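Local coordinates for uncharacterized protein (Deinococcus radiodurans, PDB 3GG7), which is of uncharacterised function but binds manganese and, as a TatD-type member of the metallo-dependent hydrolases, probably hydrolyses ester bonds, perhaps those of nucleic acids, at the manganese (II) ion site. Residues are numbered along the deposited sequence; one frame, centred on the assembly and turned at random.

The manganese (II) ion site. Residues 7, 9, 33, 60, 86, 122, 124, 148, 196, 199. With MN (manganese (II) ion), chain B.
This manganese site looks catalytic rather than structural: the ion carries a water held among potential bases, and its ligands are those of the TatD-type hydrolases. His7 and His9, the HxH pair of the family, each bind through NE2, and Glu86 OE1, Asp196 OD1 and water 1 complete a near trigonal bipyramid, though weak ligands may be unseen. Both carboxylates give one oxygen to the metal and turn the other toward the water. Asp196 OD2 lies 2.6 Å from water 1, and Glu86 OE2 3.0 Å. His148 NE2 also approaches the water at 3.0 Å, while remaining 3.7 Å from the manganese. The site thus illustrates how a metal ion and its second shell together position a potentially nucleophilic water. The manganese would be expected to acidify this water, and the carboxylate oxygens beside it could accept the proton, Asp196 being the plausible base.

Second-shell residues help set the rotation of His7 and Glu86 by hydrogen bonds and hold the His9 ring by packing. With CG anti to the backbone N (chi1 179°), His7 directs ND1 to Ser122 OG, a nearly straight bond of 2.8 Å lying in the ring plane; its two faces are covered by Val33 CG2, toward the rim, and by His148 ND1, over the centre. Val33 CG2 also sits centrally over one face of the His9 ring, while Phe199 CE2 covers the opposite face, 3.4 Å above the plane. Glu86 reaches in with CG anti to N and an extended chain, and His124 ND1 donates to its OE2 from above the carboxylate plane (2.8 Å). His124 and His148 are predicted to hold a second divalent cation, as in a binuclear centre modelled with one metal.

In the TIM-barrel fold of this superfamily, the site gathers at the barrel's C-terminal mouth: the ligands His7, Glu86 and Asp196 follow strands 4-6, 83-85 and 191-193, and second-shell His124 and His148 end strands 119-124 and 143-148.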
loop_
_atom_site.group_PDB
_atom_site.type_symbol
_atom_site.label_atom_id
_atom_site.label_comp_id
_atom_site.label_asym_id
_atom_site.label_seq_id
_atom_site.Cartn_x
_atom_site.Cartn_y
_atom_site.Cartn_z
ATOM N N HIS A 7 1.178 4.413 1.849
ATOM C CA HIS A 7 1.602 3.864 0.574
ATOM C C HIS A 7 2.015 5.009 -0.320
ATOM O O HIS A 7 1.162 5.687 -0.910
ATOM C CB HIS A 7 0.470 3.068 -0.074
ATOM C CG HIS A 7 0.815 2.479 -1.405
ATOM N ND1 HIS A 7 1.050 1.137 -1.577
ATOM C CD2 HIS A 7 0.977 3.051 -2.633
ATOM C CE1 HIS A 7 1.329 0.901 -2.849
ATOM N NE2 HIS A 7 1.271 2.036 -3.514
ATOM N N HIS A 9 5.468 6.287 -3.104
ATOM C CA HIS A 9 6.687 5.946 -3.819
ATOM C C HIS A 9 7.693 7.066 -3.674
ATOM O O HIS A 9 7.916 7.827 -4.625
ATOM C CB HIS A 9 6.387 5.655 -5.289
ATOM C CG HIS A 9 5.416 4.531 -5.487
ATOM N ND1 HIS A 9 5.818 3.251 -5.801
ATOM C CD2 HIS A 9 4.063 4.494 -5.427
ATOM C CE1 HIS A 9 4.758 2.470 -5.904
ATOM N NE2 HIS A 9 3.677 3.199 -5.700
ATOM N N VAL A 33 7.220 2.533 -0.399
ATOM C CA VAL A 33 7.143 1.266 -1.111
ATOM C C VAL A 33 8.109 1.218 -2.283
ATOM O O VAL A 33 8.513 2.276 -2.829
ATOM C CB VAL A 33 5.693 0.943 -1.566
ATOM C CG1 VAL A 33 4.772 0.770 -0.319
ATOM C CG2 VAL A 33 5.119 2.057 -2.483
ATOM N N HIS A 60 6.359 -4.726 -8.172
ATOM C CA HIS A 60 5.091 -4.188 -8.687
ATOM C C HIS A 60 4.657 -5.000 -9.902
ATOM O O HIS A 60 5.474 -5.312 -10.778
ATOM C CB HIS A 60 5.323 -2.730 -9.054
ATOM C CG HIS A 60 4.081 -1.956 -9.343
ATOM N ND1 HIS A 60 3.279 -2.227 -10.434
ATOM C CD2 HIS A 60 3.533 -0.885 -8.723
ATOM C CE1 HIS A 60 2.286 -1.352 -10.468
ATOM N NE2 HIS A 60 2.406 -0.537 -9.432
ATOM N N GLU A 86 5.391 -2.352 -3.074
ATOM C CA GLU A 86 4.084 -2.693 -3.623
ATOM C C GLU A 86 4.153 -4.050 -4.318
ATOM O O GLU A 86 5.072 -4.325 -5.097
ATOM C CB GLU A 86 3.698 -1.613 -4.636
ATOM C CG GLU A 86 2.324 -1.809 -5.254
ATOM C CD GLU A 86 1.736 -0.551 -5.835
ATOM O OE1 GLU A 86 2.427 0.507 -5.834
ATOM O OE2 GLU A 86 0.574 -0.622 -6.281
ATOM N N SER A 122 1.342 -4.334 1.431
ATOM C CA SER A 122 0.607 -3.260 0.757
ATOM C C SER A 122 0.408 -3.692 -0.690
ATOM O O SER A 122 1.368 -3.775 -1.490
ATOM C CB SER A 122 1.344 -1.932 0.863
ATOM O OG SER A 122 0.569 -0.910 0.305
ATOM N N HIS A 124 -1.482 -4.150 -4.512
ATOM C CA HIS A 124 -2.127 -3.684 -5.745
ATOM C C HIS A 124 -3.131 -4.724 -6.205
ATOM O O HIS A 124 -2.803 -5.915 -6.253
ATOM C CB HIS A 124 -1.020 -3.541 -6.805
ATOM C CG HIS A 124 -1.428 -2.858 -8.067
ATOM N ND1 HIS A 124 -1.077 -1.557 -8.356
ATOM C CD2 HIS A 124 -2.077 -3.321 -9.159
ATOM C CE1 HIS A 124 -1.549 -1.219 -9.544
ATOM N NE2 HIS A 124 -2.139 -2.282 -10.067
ATOM N N HIS A 148 -4.411 -1.618 -1.080
ATOM C CA HIS A 148 -4.135 -0.213 -1.358
ATOM C C HIS A 148 -5.001 0.262 -2.540
ATOM O O HIS A 148 -5.145 -0.441 -3.540
ATOM C CB HIS A 148 -2.626 -0.039 -1.594
ATOM C CG HIS A 148 -2.269 0.569 -2.912
ATOM N ND1 HIS A 148 -2.404 1.915 -3.171
ATOM C CD2 HIS A 148 -1.744 0.018 -4.033
ATOM C CE1 HIS A 148 -2.002 2.159 -4.410
ATOM N NE2 HIS A 148 -1.606 1.023 -4.952
ATOM N N ASP A 196 -0.340 7.408 -2.553
ATOM C CA ASP A 196 0.204 6.820 -3.762
ATOM C C ASP A 196 0.904 7.856 -4.663
ATOM O O ASP A 196 0.945 7.692 -5.898
ATOM C CB ASP A 196 -0.853 6.054 -4.569
ATOM C CG ASP A 196 -0.238 5.005 -5.494
ATOM O OD1 ASP A 196 0.877 4.514 -5.196
ATOM O OD2 ASP A 196 -0.882 4.658 -6.515
ATOM N N PHE A 199 2.269 8.798 -8.393
ATOM C CA PHE A 199 1.353 8.212 -9.379
ATOM C C PHE A 199 0.004 8.905 -9.404
ATOM O O PHE A 199 -0.532 9.240 -10.479
ATOM C CB PHE A 199 1.120 6.737 -9.080
ATOM C CG PHE A 199 2.231 5.843 -9.510
ATOM C CD1 PHE A 199 2.630 5.809 -10.837
ATOM C CD2 PHE A 199 2.833 4.976 -8.617
ATOM C CE1 PHE A 199 3.648 4.959 -11.249
ATOM C CE2 PHE A 199 3.856 4.120 -9.028
ATOM C CZ PHE A 199 4.258 4.108 -10.334
HETATM MN MN MN B . 1.713 2.475 -5.532
HETATM O O HOH W 1 0.268 2.331 -6.961
#